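PDB 6EU8: putative heme binding protein, which probably binds heme as a member of the HmuY-like family of bacterial hemophore-like proteins, with heme-binding properties that differ from those of Porphyromonas gingivalis HmuY. Local coordinates for residues 16-20 with 183-187; 80-86 with 101-107; 141-145 with 174-178. All blocks are in the same frame, centred on the assembly; numbering follows the deposited sequence.

Contact 1 of 3, residues 16-20 with 183-187; sequences TIDAT and EKGHV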
ATOM      1  N   THR A  16      -6.418 -10.280  -4.081  1.00 29.01           N
ATOM      2  CA  THR A  16      -4.999 -10.621  -4.215  1.00 27.26           C
ATOM      3  C   THR A  16      -4.380  -9.675  -5.242  1.00 28.27           C
ATOM      4  O   THR A  16      -4.841  -9.606  -6.385  1.00 29.71           O
ATOM      5  CB  THR A  16      -4.804 -12.090  -4.624  1.00 30.25           C
ATOM      6  OG1 THR A  16      -5.329 -12.927  -3.578  1.00 32.43           O
ATOM      7  CG2 THR A  16      -3.325 -12.396  -4.837  1.00 31.64           C
ATOM      8  N   ILE A  17      -3.360  -8.920  -4.814  1.00 25.76           N
ATOM      9  CA  ILE A  17      -2.703  -7.894  -5.639  1.00 25.76           C
ATOM     10  C   ILE A  17      -1.246  -8.281  -5.955  1.00 25.85           C
ATOM     11  O   ILE A  17      -0.445  -8.544  -5.054  1.00 25.67           O
ATOM     12  CB  ILE A  17      -2.714  -6.496  -4.942  1.00 26.56           C
ATOM     13  CG1 ILE A  17      -4.133  -6.063  -4.547  1.00 28.94           C
ATOM     14  CG2 ILE A  17      -1.991  -5.445  -5.789  1.00 27.03           C
ATOM     15  CD1 ILE A  17      -5.090  -5.861  -5.707  1.00 29.14           C
ATOM     16  N   ASP A  18      -0.896  -8.270  -7.238  1.00 24.43           N
ATOM     17  CA  ASP A  18       0.490  -8.473  -7.663  1.00 25.11           C
ATOM     18  C   ASP A  18       1.261  -7.164  -7.566  1.00 25.38           C
ATOM     19  O   ASP A  18       1.251  -6.358  -8.502  1.00 26.35           O
ATOM     20  CB  ASP A  18       0.541  -9.041  -9.080  1.00 27.00           C
ATOM     21  CG  ASP A  18       1.950  -9.274  -9.582  1.00 28.53           C
ATOM     22  OD1 ASP A  18       2.940  -8.924  -8.905  1.00 26.57           O
ATOM     23  OD2 ASP A  18       2.065  -9.795 -10.720  1.00 33.13           O
ATOM     24  N   ALA A  19       1.922  -6.965  -6.421  1.00 24.35           N
ATOM     25  CA  ALA A  19       2.767  -5.776  -6.168  1.00 23.68           C
ATOM     26  C   ALA A  19       4.254  -6.145  -6.191  1.00 23.55           C
ATOM     27  O   ALA A  19       5.064  -5.521  -5.523  1.00 23.16           O
ATOM     28  CB  ALA A  19       2.364  -5.140  -4.833  1.00 23.29           C
ATOM     29  N   THR A  20       4.628  -7.128  -7.022  1.00 24.55           N
ATOM     30  CA  THR A  20       6.018  -7.587  -7.070  1.00 24.10           C
ATOM     31  C   THR A  20       7.012  -6.593  -7.685  1.00 24.24           C
ATOM     32  O   THR A  20       8.192  -6.629  -7.358  1.00 24.99           O
ATOM     33  CB  THR A  20       6.137  -8.933  -7.854  1.00 25.22           C
ATOM     34  OG1 THR A  20       5.630  -8.784  -9.182  1.00 27.59           O
ATOM     35  CG2 THR A  20       5.425 -10.036  -7.101  1.00 26.66           C
ATOM     36  N   GLU A 183       6.769 -16.427  -3.457  1.00 27.88           N
ATOM     37  CA  GLU A 183       7.306 -15.196  -4.105  1.00 25.57           C
ATOM     38  C   GLU A 183       6.751 -13.965  -3.356  1.00 26.51           C
ATOM     39  O   GLU A 183       5.529 -13.823  -3.232  1.00 26.10           O
ATOM     40  CB  GLU A 183       6.956 -15.111  -5.591  1.00 26.07           C
ATOM     41  CG  GLU A 183       7.554 -13.873  -6.266  1.00 29.49           C
ATOM     42  CD  GLU A 183       7.158 -13.660  -7.712  1.00 30.92           C
ATOM     43  OE1 GLU A 183       6.147 -14.213  -8.179  1.00 31.26           O
ATOM     44  OE2 GLU A 183       7.826 -12.834  -8.359  1.00 33.92           O
ATOM     45  N   LYS A 184       7.646 -13.133  -2.820  1.00 24.20           N
ATOM     46  CA  LYS A 184       7.226 -11.919  -2.069  1.00 24.92           C
ATOM     47  C   LYS A 184       6.582 -10.873  -2.971  1.00 25.20           C
ATOM     48  O   LYS A 184       7.018 -10.638  -4.092  1.00 25.31           O
ATOM     49  CB  LYS A 184       8.412 -11.271  -1.330  1.00 23.63           C
ATOM     50  CG  LYS A 184       9.048 -12.118  -0.262  1.00 25.25           C
ATOM     51  CD  LYS A 184      10.078 -11.332   0.536  1.00 24.71           C
ATOM     52  CE  LYS A 184      10.763 -12.233   1.547  1.00 25.66           C
ATOM     53  NZ  LYS A 184      11.667 -11.541   2.483  1.00 25.25           N
ATOM     54  N   GLY A 185       5.544 -10.194  -2.455  1.00 24.29           N
ATOM     55  CA  GLY A 185       4.885  -9.080  -3.169  1.00 25.12           C
ATOM     56  C   GLY A 185       3.494  -9.361  -3.714  1.00 24.93           C
ATOM     57  O   GLY A 185       2.877  -8.483  -4.332  1.00 24.72           O
ATOM     58  N   HIS A 186       2.991 -10.581  -3.487  1.00 24.35           N
ATOM     59  CA  HIS A 186       1.613 -10.943  -3.802  1.00 24.94           C
ATOM     60  C   HIS A 186       0.847 -10.740  -2.512  1.00 25.72           C
ATOM     61  O   HIS A 186       0.931 -11.552  -1.568  1.00 25.63           O
ATOM     62  CB  HIS A 186       1.511 -12.371  -4.341  1.00 25.63           C
ATOM     63  CG  HIS A 186       2.241 -12.587  -5.629  1.00 26.13           C
ATOM     64  ND1 HIS A 186       1.673 -12.336  -6.866  1.00 26.74           N
ATOM     65  CD2 HIS A 186       3.483 -13.068  -5.878  1.00 24.73           C
ATOM     66  CE1 HIS A 186       2.549 -12.628  -7.812  1.00 28.29           C
ATOM     67  NE2 HIS A 186       3.661 -13.045  -7.240  1.00 25.86           N
ATOM     68  N   VAL A 187       0.133  -9.604  -2.436  1.00 23.81           N
ATOM     69  CA  VAL A 187      -0.489  -9.143  -1.207  1.00 24.07           C
ATOM     70  C   VAL A 187      -1.967  -9.490  -1.206  1.00 25.65           C
ATOM     71  O   VAL A 187      -2.696  -9.024  -2.093  1.00 25.33           O
ATOM     72  CB  VAL A 187      -0.282  -7.616  -1.053  1.00 24.14           C
ATOM     73  CG1 VAL A 187      -0.978  -7.084   0.191  1.00 24.31           C
ATOM     74  CG2 VAL A 187       1.206  -7.280  -1.032  1.00 22.35           C
TER
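His-186 reaches across an antiparallel strand pair to meet Asp-18 and Thr-20. From CB the side chain rises with CG anti to the carbonyl carbon (chi1 -63°), and the imidazole runs alongside Asp-18 on the same face of the sheet. His-186 CE1 lies 3.8 Å from Asp-18 CG, the carboxylate and ring planes 34° apart. Farther round the ring, CD2 and NE2 run under the methyl of Thr-20: Thr-20 CG2 stands 3.8 Å from the His-186 ring centroid, a CH-pi contact over one face. At the tip, His-186 NE2 donates in the ring plane to Glu-183 OE1 (2.9 Å), which it meets from above the carboxylate plane. Asp-18 OD1 is gripped twice, by Thr-20 N in an Asx turn and by Thr-20 OG1, two bonds that hold the Thr-20 side chain, methyl included, beside the ring. In the backbone, Ile-17 and Val-187 form a hydrogen-bonded pair, N to O both ways, and Ala-19 N bonds to Gly-185 O at 2.8 Å as the ladder ends. Ile-17 and Val-187 point to the other face of the sheet, where Ile-73 of strand 71-74 covers them; strand 169-178 flanks strand 184-194 through Gly-185 and Ala-177.

Contact 2 of 3, residues 80-86 with 101-107; sequences TNEGEAI and AGDYKKD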
ATOM      1  N   THR A  80      -3.072   5.504   1.080  1.00 22.62           N
ATOM      2  CA  THR A  80      -4.493   5.781   0.881  1.00 23.02           C
ATOM      3  C   THR A  80      -4.672   6.940  -0.102  1.00 23.80           C
ATOM      4  O   THR A  80      -3.711   7.627  -0.453  1.00 23.45           O
ATOM      5  CB  THR A  80      -5.173   6.140   2.229  1.00 23.37           C
ATOM      6  OG1 THR A  80      -4.726   7.424   2.697  1.00 23.03           O
ATOM      7  CG2 THR A  80      -4.922   5.068   3.274  1.00 23.91           C
ATOM      8  N   ASN A  81      -5.935   7.177  -0.499  1.00 23.37           N
ATOM      9  CA  ASN A  81      -6.270   8.330  -1.377  1.00 25.76           C
ATOM     10  C   ASN A  81      -6.756   9.482  -0.497  1.00 26.01           C
ATOM     11  O   ASN A  81      -7.976   9.723  -0.390  1.00 27.08           O
ATOM     12  CB  ASN A  81      -7.314   7.923  -2.426  1.00 25.04           C
ATOM     13  CG  ASN A  81      -7.526   8.983  -3.486  1.00 26.33           C
ATOM     14  OD1 ASN A  81      -6.838  10.004  -3.496  1.00 28.33           O
ATOM     15  ND2 ASN A  81      -8.448   8.735  -4.403  1.00 28.21           N
ATOM     16  N   GLU A  82      -5.814  10.189   0.127  1.00 26.15           N
ATOM     17  CA  GLU A  82      -6.096  11.215   1.149  1.00 29.47           C
ATOM     18  C   GLU A  82      -7.010  10.699   2.279  1.00 29.20           C
ATOM     19  O   GLU A  82      -7.970  11.379   2.715  1.00 30.95           O
ATOM     20  CB  GLU A  82      -6.679  12.494   0.484  1.00 32.16           C
ATOM     21  CG  GLU A  82      -5.745  13.193  -0.485  1.00 37.13           C
ATOM     22  CD  GLU A  82      -6.442  14.322  -1.240  1.00 40.78           C
ATOM     23  OE1 GLU A  82      -7.102  15.142  -0.582  1.00 51.34           O
ATOM     24  OE2 GLU A  82      -6.378  14.366  -2.479  1.00 44.15           O
ATOM     25  N   GLY A  83      -6.714   9.495   2.758  1.00 27.10           N
ATOM     26  CA  GLY A  83      -7.399   8.867   3.880  1.00 27.34           C
ATOM     27  C   GLY A  83      -6.629   8.849   5.170  1.00 26.09           C
ATOM     28  O   GLY A  83      -5.614   9.527   5.318  1.00 27.96           O
ATOM     29  N   GLU A  84      -7.137   8.104   6.145  1.00 25.10           N
ATOM     30  CA  GLU A  84      -6.473   7.986   7.448  1.00 27.02           C
ATOM     31  C   GLU A  84      -6.786   6.641   8.080  1.00 26.34           C
ATOM     32  O   GLU A  84      -7.854   6.056   7.807  1.00 26.33           O
ATOM     33  CB  GLU A  84      -6.817   9.187   8.352  1.00 30.18           C
ATOM     34  CG  GLU A  84      -8.313   9.389   8.608  1.00 33.54           C
ATOM     35  CD  GLU A  84      -8.647  10.669   9.384  1.00 37.80           C
ATOM     36  OE1 GLU A  84      -7.747  11.467   9.713  1.00 38.35           O
ATOM     37  OE2 GLU A  84      -9.835  10.855   9.685  1.00 41.10           O
ATOM     38  N   ALA A  85      -5.843   6.130   8.892  1.00 25.36           N
ATOM     39  CA  ALA A  85      -5.935   4.758   9.421  1.00 24.93           C
ATOM     40  C   ALA A  85      -5.549   4.612  10.893  1.00 24.12           C
ATOM     41  O   ALA A  85      -4.778   5.406  11.418  1.00 26.22           O
ATOM     42  CB  ALA A  85      -5.026   3.845   8.577  1.00 24.65           C
ATOM     43  N   ILE A  86      -6.122   3.577  11.524  1.00 23.91           N
ATOM     44  CA  ILE A  86      -5.699   3.015  12.824  1.00 25.34           C
ATOM     45  C   ILE A  86      -5.535   1.514  12.754  1.00 24.48           C
ATOM     46  O   ILE A  86      -6.136   0.843  11.920  1.00 24.98           O
ATOM     47  CB  ILE A  86      -6.701   3.279  14.005  1.00 28.03           C
ATOM     48  CG1 ILE A  86      -8.078   2.646  13.734  1.00 28.82           C
ATOM     49  CG2 ILE A  86      -6.820   4.749  14.265  1.00 30.24           C
ATOM     50  CD1 ILE A  86      -9.039   2.746  14.909  1.00 31.86           C
ATOM     51  N   ALA A 101     -13.744   5.137  17.318  1.00 45.66           N
ATOM     52  CA  ALA A 101     -12.990   6.331  17.639  1.00 47.62           C
ATOM     53  C   ALA A 101     -11.544   5.924  17.825  1.00 48.06           C
ATOM     54  O   ALA A 101     -11.255   4.757  18.098  1.00 50.10           O
ATOM     55  CB  ALA A 101     -13.524   6.974  18.910  1.00 50.87           C
ATOM     56  N   GLY A 102     -10.642   6.889  17.681  1.00 48.56           N
ATOM     57  CA  GLY A 102      -9.203   6.633  17.779  1.00 47.57           C
ATOM     58  C   GLY A 102      -8.348   7.735  17.170  1.00 43.52           C
ATOM     59  O   GLY A 102      -8.870   8.732  16.654  1.00 44.16           O
ATOM     60  N   ASP A 103      -7.034   7.532  17.229  1.00 41.31           N
ATOM     61  CA  ASP A 103      -6.045   8.483  16.735  1.00 40.62           C
ATOM     62  C   ASP A 103      -5.603   8.091  15.305  1.00 36.65           C
ATOM     63  O   ASP A 103      -4.525   7.505  15.101  1.00 37.30           O
ATOM     64  CB  ASP A 103      -4.846   8.517  17.690  1.00 43.04           C
ATOM     65  CG  ASP A 103      -3.821   9.593  17.334  1.00 45.23           C
ATOM     66  OD1 ASP A 103      -4.162  10.582  16.645  1.00 50.79           O
ATOM     67  OD2 ASP A 103      -2.656   9.447  17.761  1.00 53.99           O
ATOM     68  N   TYR A 104      -6.426   8.480  14.337  1.00 32.00           N
ATOM     69  CA  TYR A 104      -6.214   8.151  12.928  1.00 30.12           C
ATOM     70  C   TYR A 104      -5.034   8.939  12.358  1.00 31.28           C
ATOM     71  O   TYR A 104      -4.877  10.125  12.655  1.00 32.92           O
ATOM     72  CB  TYR A 104      -7.493   8.412  12.132  1.00 29.20           C
ATOM     73  CG  TYR A 104      -8.578   7.381  12.400  1.00 29.20           C
ATOM     74  CD1 TYR A 104      -9.467   7.508  13.501  1.00 28.46           C
ATOM     75  CD2 TYR A 104      -8.758   6.305  11.557  1.00 28.81           C
ATOM     76  CE1 TYR A 104     -10.442   6.558  13.734  1.00 31.08           C
ATOM     77  CE2 TYR A 104      -9.731   5.350  11.789  1.00 29.60           C
ATOM     78  CZ  TYR A 104     -10.591   5.491  12.884  1.00 30.03           C
ATOM     79  OH  TYR A 104     -11.554   4.528  13.099  1.00 34.58           O
ATOM     80  N   LYS A 105      -4.186   8.265  11.564  1.00 26.87           N
ATOM     81  CA  LYS A 105      -3.049   8.889  10.918  1.00 27.95           C
ATOM     82  C   LYS A 105      -3.162   8.960   9.384  1.00 26.28           C
ATOM     83  O   LYS A 105      -3.490   7.949   8.717  1.00 25.30           O
ATOM     84  CB  LYS A 105      -1.774   8.118  11.255  1.00 28.06           C
ATOM     85  CG  LYS A 105      -1.457   7.958  12.726  1.00 32.31           C
ATOM     86  CD  LYS A 105      -1.383   9.326  13.393  1.00 35.84           C
ATOM     87  CE  LYS A 105      -0.722   9.244  14.754  1.00 40.67           C
ATOM     88  NZ  LYS A 105      -0.416  10.621  15.213  1.00 44.43           N
ATOM     89  N   LYS A 106      -2.909  10.152   8.851  1.00 26.23           N
ATOM     90  CA  LYS A 106      -2.878  10.398   7.408  1.00 28.39           C
ATOM     91  C   LYS A 106      -1.526   9.933   6.810  1.00 25.82           C
ATOM     92  O   LYS A 106      -0.572   9.654   7.528  1.00 26.47           O
ATOM     93  CB  LYS A 106      -3.068  11.892   7.094  1.00 31.00           C
ATOM     94  CG  LYS A 106      -4.455  12.440   7.446  1.00 37.02           C
ATOM     95  CD  LYS A 106      -4.448  13.961   7.529  1.00 40.02           C
ATOM     96  CE  LYS A 106      -5.691  14.482   8.245  1.00 45.42           C
ATOM     97  NZ  LYS A 106      -6.941  14.086   7.541  1.00 47.21           N
ATOM     98  N   ASP A 107      -1.494   9.831   5.490  1.00 23.47           N
ATOM     99  CA  ASP A 107      -0.254   9.430   4.779  1.00 23.59           C
ATOM    100  C   ASP A 107       0.830  10.500   4.965  1.00 23.16           C
ATOM    101  O   ASP A 107       0.509  11.713   5.114  1.00 26.00           O
ATOM    102  CB  ASP A 107      -0.488   9.246   3.298  1.00 22.18           C
ATOM    103  CG  ASP A 107      -1.421   8.103   2.947  1.00 21.55           C
ATOM    104  OD1 ASP A 107      -2.053   7.441   3.809  1.00 22.26           O
ATOM    105  OD2 ASP A 107      -1.562   7.919   1.735  1.00 24.27           O
TER
HETATM  106  O   HOH W   1      -2.864  10.218   0.573  1.00 27.12           O
HETATM  107  O   HOH W   2      -3.676  10.656   3.736  1.00 24.65           O
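The ring of Tyr-104 carries Ile-86 CG2 over the centre of one face, 3.6 Å from the centroid and only 10° off the normal, a CH-pi contact; Ala-85 N lies in plane at its edge. Ile-86 CD1 extends along the same ring to Tyr-104 OH, whose hydrogen bond goes to Pro-100 O, and Lys-163 makes a cation-pi contact with the ring. This is an antiparallel strand pairing, with Ala-85 and Lys-105 as a hydrogen-bonded pair, in the large sheet of the HmuY-like fold; strand 160-163 borders strand 84-87 on its other side. The Glu-84 side chain crosses that of Tyr-104 at about a right angle, its carboxylate plane 34° from the ring and Glu-84 CD packing 3.7 Å from Tyr-104 CB. Glu-84 OE1 makes a weak salt bridge with Lys-106 NZ at 3.5 Å. Where the strands diverge, water 2 links Gly-83 O to Asp-107 N. The carboxylate of Asp-107 straps the turn: Thr-80 N donates to the syn lone pair of Asp-107 OD2 (2.9 Å), and OD1, also bonded to Asn-137, takes Thr-80 OG1 from above the carboxylate plane. That same Thr-80 OG1 accepts from Gly-83 N at 2.9 Å, an ST motif.

Contact 3 of 3, residues 141-145 with 174-178; sequences KTWIV and FTDAT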
ATOM      1  N   LYS A 141       1.711   0.568   7.255  1.00 20.76           N
ATOM      2  CA  LYS A 141       3.063  -0.051   7.069  1.00 21.98           C
ATOM      3  C   LYS A 141       3.299  -1.167   8.072  1.00 22.27           C
ATOM      4  O   LYS A 141       4.005  -2.152   7.775  1.00 23.07           O
ATOM      5  CB  LYS A 141       4.140   1.018   7.231  1.00 24.21           C
ATOM      6  CG  LYS A 141       5.574   0.604   6.874  1.00 27.65           C
ATOM      7  CD  LYS A 141       6.572   1.686   7.302  1.00 33.04           C
ATOM      8  CE  LYS A 141       8.000   1.176   7.375  1.00 37.38           C
ATOM      9  NZ  LYS A 141       8.667   1.262   6.061  1.00 39.29           N
ATOM     10  N   THR A 142       2.690  -1.050   9.243  1.00 23.23           N
ATOM     11  CA  THR A 142       2.838  -2.069  10.285  1.00 21.52           C
ATOM     12  C   THR A 142       2.146  -3.411  10.028  1.00 21.58           C
ATOM     13  O   THR A 142       2.248  -4.322  10.872  1.00 23.30           O
ATOM     14  CB  THR A 142       2.432  -1.537  11.670  1.00 22.23           C
ATOM     15  OG1 THR A 142       1.005  -1.419  11.788  1.00 22.93           O
ATOM     16  CG2 THR A 142       3.125  -0.213  11.968  1.00 22.82           C
ATOM     17  N   TRP A 143       1.445  -3.584   8.903  1.00 19.96           N
ATOM     18  CA  TRP A 143       0.880  -4.894   8.529  1.00 20.06           C
ATOM     19  C   TRP A 143       1.971  -5.980   8.448  1.00 20.54           C
ATOM     20  O   TRP A 143       1.676  -7.142   8.645  1.00 21.46           O
ATOM     21  CB  TRP A 143       0.062  -4.830   7.231  1.00 20.60           C
ATOM     22  CG  TRP A 143       0.824  -4.837   5.904  1.00 20.23           C
ATOM     23  CD1 TRP A 143       1.449  -3.799   5.282  1.00 21.34           C
ATOM     24  CD2 TRP A 143       0.956  -5.965   5.032  1.00 20.91           C
ATOM     25  NE1 TRP A 143       2.006  -4.220   4.091  1.00 19.67           N
ATOM     26  CE2 TRP A 143       1.676  -5.538   3.895  1.00 21.10           C
ATOM     27  CE3 TRP A 143       0.517  -7.291   5.102  1.00 21.11           C
ATOM     28  CZ2 TRP A 143       1.991  -6.402   2.838  1.00 21.25           C
ATOM     29  CZ3 TRP A 143       0.810  -8.151   4.036  1.00 21.59           C
ATOM     30  CH2 TRP A 143       1.535  -7.698   2.915  1.00 21.16           C
ATOM     31  N   ILE A 144       3.210  -5.565   8.158  1.00 21.81           N
ATOM     32  CA  ILE A 144       4.395  -6.452   8.238  1.00 21.98           C
ATOM     33  C   ILE A 144       5.086  -6.193   9.582  1.00 21.62           C
ATOM     34  O   ILE A 144       5.512  -5.080   9.865  1.00 22.86           O
ATOM     35  CB  ILE A 144       5.374  -6.138   7.080  1.00 22.54           C
ATOM     36  CG1 ILE A 144       4.747  -6.403   5.708  1.00 23.39           C
ATOM     37  CG2 ILE A 144       6.727  -6.853   7.266  1.00 24.31           C
ATOM     38  CD1 ILE A 144       4.330  -7.832   5.450  1.00 23.74           C
ATOM     39  N   VAL A 145       5.198  -7.236  10.416  1.00 21.28           N
ATOM     40  CA  VAL A 145       5.979  -7.151  11.635  1.00 23.11           C
ATOM     41  C   VAL A 145       7.494  -7.230  11.293  1.00 22.95           C
ATOM     42  O   VAL A 145       8.281  -6.434  11.810  1.00 24.00           O
ATOM     43  CB  VAL A 145       5.626  -8.281  12.618  1.00 23.56           C
ATOM     44  CG1 VAL A 145       6.500  -8.213  13.895  1.00 24.10           C
ATOM     45  CG2 VAL A 145       4.133  -8.240  12.982  1.00 23.75           C
ATOM     46  N   PHE A 174      -5.059  -8.276   6.596  1.00 25.17           N
ATOM     47  CA  PHE A 174      -4.131  -8.836   5.613  1.00 24.70           C
ATOM     48  C   PHE A 174      -3.894 -10.298   5.945  1.00 25.28           C
ATOM     49  O   PHE A 174      -3.808 -10.648   7.118  1.00 27.33           O
ATOM     50  CB  PHE A 174      -2.804  -8.065   5.559  1.00 25.47           C
ATOM     51  CG  PHE A 174      -2.948  -6.651   5.043  1.00 25.40           C
ATOM     52  CD1 PHE A 174      -3.256  -5.617   5.913  1.00 24.59           C
ATOM     53  CD2 PHE A 174      -2.789  -6.361   3.683  1.00 25.94           C
ATOM     54  CE1 PHE A 174      -3.423  -4.313   5.458  1.00 26.01           C
ATOM     55  CE2 PHE A 174      -2.960  -5.060   3.228  1.00 26.94           C
ATOM     56  CZ  PHE A 174      -3.258  -4.038   4.122  1.00 26.96           C
ATOM     57  N   THR A 175      -3.888 -11.140   4.923  1.00 24.08           N
ATOM     58  CA  THR A 175      -3.771 -12.586   5.110  1.00 26.07           C
ATOM     59  C   THR A 175      -2.503 -13.204   4.541  1.00 25.33           C
ATOM     60  O   THR A 175      -2.048 -14.233   5.061  1.00 26.88           O
ATOM     61  CB  THR A 175      -4.990 -13.339   4.530  1.00 25.63           C
ATOM     62  OG1 THR A 175      -5.088 -13.155   3.111  1.00 24.55           O
ATOM     63  CG2 THR A 175      -6.272 -12.892   5.219  1.00 28.50           C
ATOM     64  N   ASP A 176      -1.939 -12.620   3.481  1.00 25.13           N
ATOM     65  CA  ASP A 176      -0.742 -13.166   2.831  1.00 25.39           C
ATOM     66  C   ASP A 176       0.127 -12.070   2.218  1.00 25.03           C
ATOM     67  O   ASP A 176      -0.389 -11.057   1.704  1.00 24.56           O
ATOM     68  CB  ASP A 176      -1.111 -14.183   1.718  1.00 27.03           C
ATOM     69  CG  ASP A 176      -2.062 -15.308   2.199  1.00 31.24           C
ATOM     70  OD1 ASP A 176      -3.314 -15.119   2.164  1.00 32.74           O
ATOM     71  OD2 ASP A 176      -1.554 -16.415   2.561  1.00 28.98           O
ATOM     72  N   ALA A 177       1.441 -12.295   2.254  1.00 24.15           N
ATOM     73  CA  ALA A 177       2.439 -11.432   1.570  1.00 22.99           C
ATOM     74  C   ALA A 177       3.227 -12.141   0.477  1.00 23.81           C
ATOM     75  O   ALA A 177       4.046 -11.502  -0.217  1.00 24.48           O
ATOM     76  CB  ALA A 177       3.395 -10.870   2.581  1.00 21.20           C
ATOM     77  N   THR A 178       2.997 -13.450   0.329  1.00 24.58           N
ATOM     78  CA  THR A 178       3.579 -14.246  -0.731  1.00 24.89           C
ATOM     79  C   THR A 178       2.490 -15.091  -1.398  1.00 26.03           C
ATOM     80  O   THR A 178       1.460 -15.361  -0.793  1.00 26.33           O
ATOM     81  CB  THR A 178       4.663 -15.221  -0.192  1.00 26.45           C
ATOM     82  OG1 THR A 178       4.055 -16.240   0.616  1.00 26.86           O
ATOM     83  CG2 THR A 178       5.675 -14.518   0.690  1.00 25.66           C
TER
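Trp-143 lays its indole against Phe-174 and Ala-177, and these three residues bury most of the surface in this contact. The indole leaves the end of a 3-10 turn with CG set between the backbone N and the carbonyl carbon (chi1 80°), a torsion that swings the ring system across to the strand. Trp-143 CB meets the Phe-174 ring first, 3.7 Å from Phe-174 CD1. Beyond it Trp-143 CD2 lies over one face of the Phe-174 ring, toward its rim; the five-membered ring and the phenyl are inclined by 32°, centroids 4.5 Å apart. The benzo half then presses on the root of the phenylalanine: Trp-143 CE3 is 3.4 Å from Phe-174 CB, a snug fit. Farther along, Trp-143 CH2 rests against Ala-177 CB at 3.7 Å, while the carbonyl oxygen of Asp-176 lies near the indole plane at its edge, 3.9 Å from Trp-143 CZ3. Ile-144 CD1 covers the opposite face of the indole, likewise toward the rim, and also reaches Ala-177 CB at 4.3 Å. No hydrogen bond spans the contact; the buried NE1 of Trp-143 is satisfied by Phe-76 O, and the Phe-76 ring packs edge-to-face with the indole. A classic beta bulge at Thr-175 and Asp-176, both facing Ser-188, interrupts strand 169-178 just before the chain turns a corner at Ala-177. Val-187 of the adjoining strand 184-194 touches both aromatic side chains, and Phe-160 of strand 160-163 and Leu-155 of strand 154-155 also pack on Trp-143.

In the fold
From the N terminus, strand 11-18 comes first, and contact 1 joins its end to strand 184-194, closing a loop of 162 residues around nearly the whole chain. Contacts 2 and 3 both lie within that loop and follow one another in series: contact 2 closes a short loop between strands 84-87 and 105-111, then contact 3 brings the segment at strand 144-146 onto strand 169-178. All three reach the same large antiparallel sheet; contact 2 also takes in the end of strand 77-80 of the four-stranded sheet, and contact 3 the small 144-146/154-155 pair. Contacts 1 and 3 touch through the neighbouring strands 169-178 and 184-194. Contact 2 lies across the chain's centre from contact 1, about 23 Å between centres.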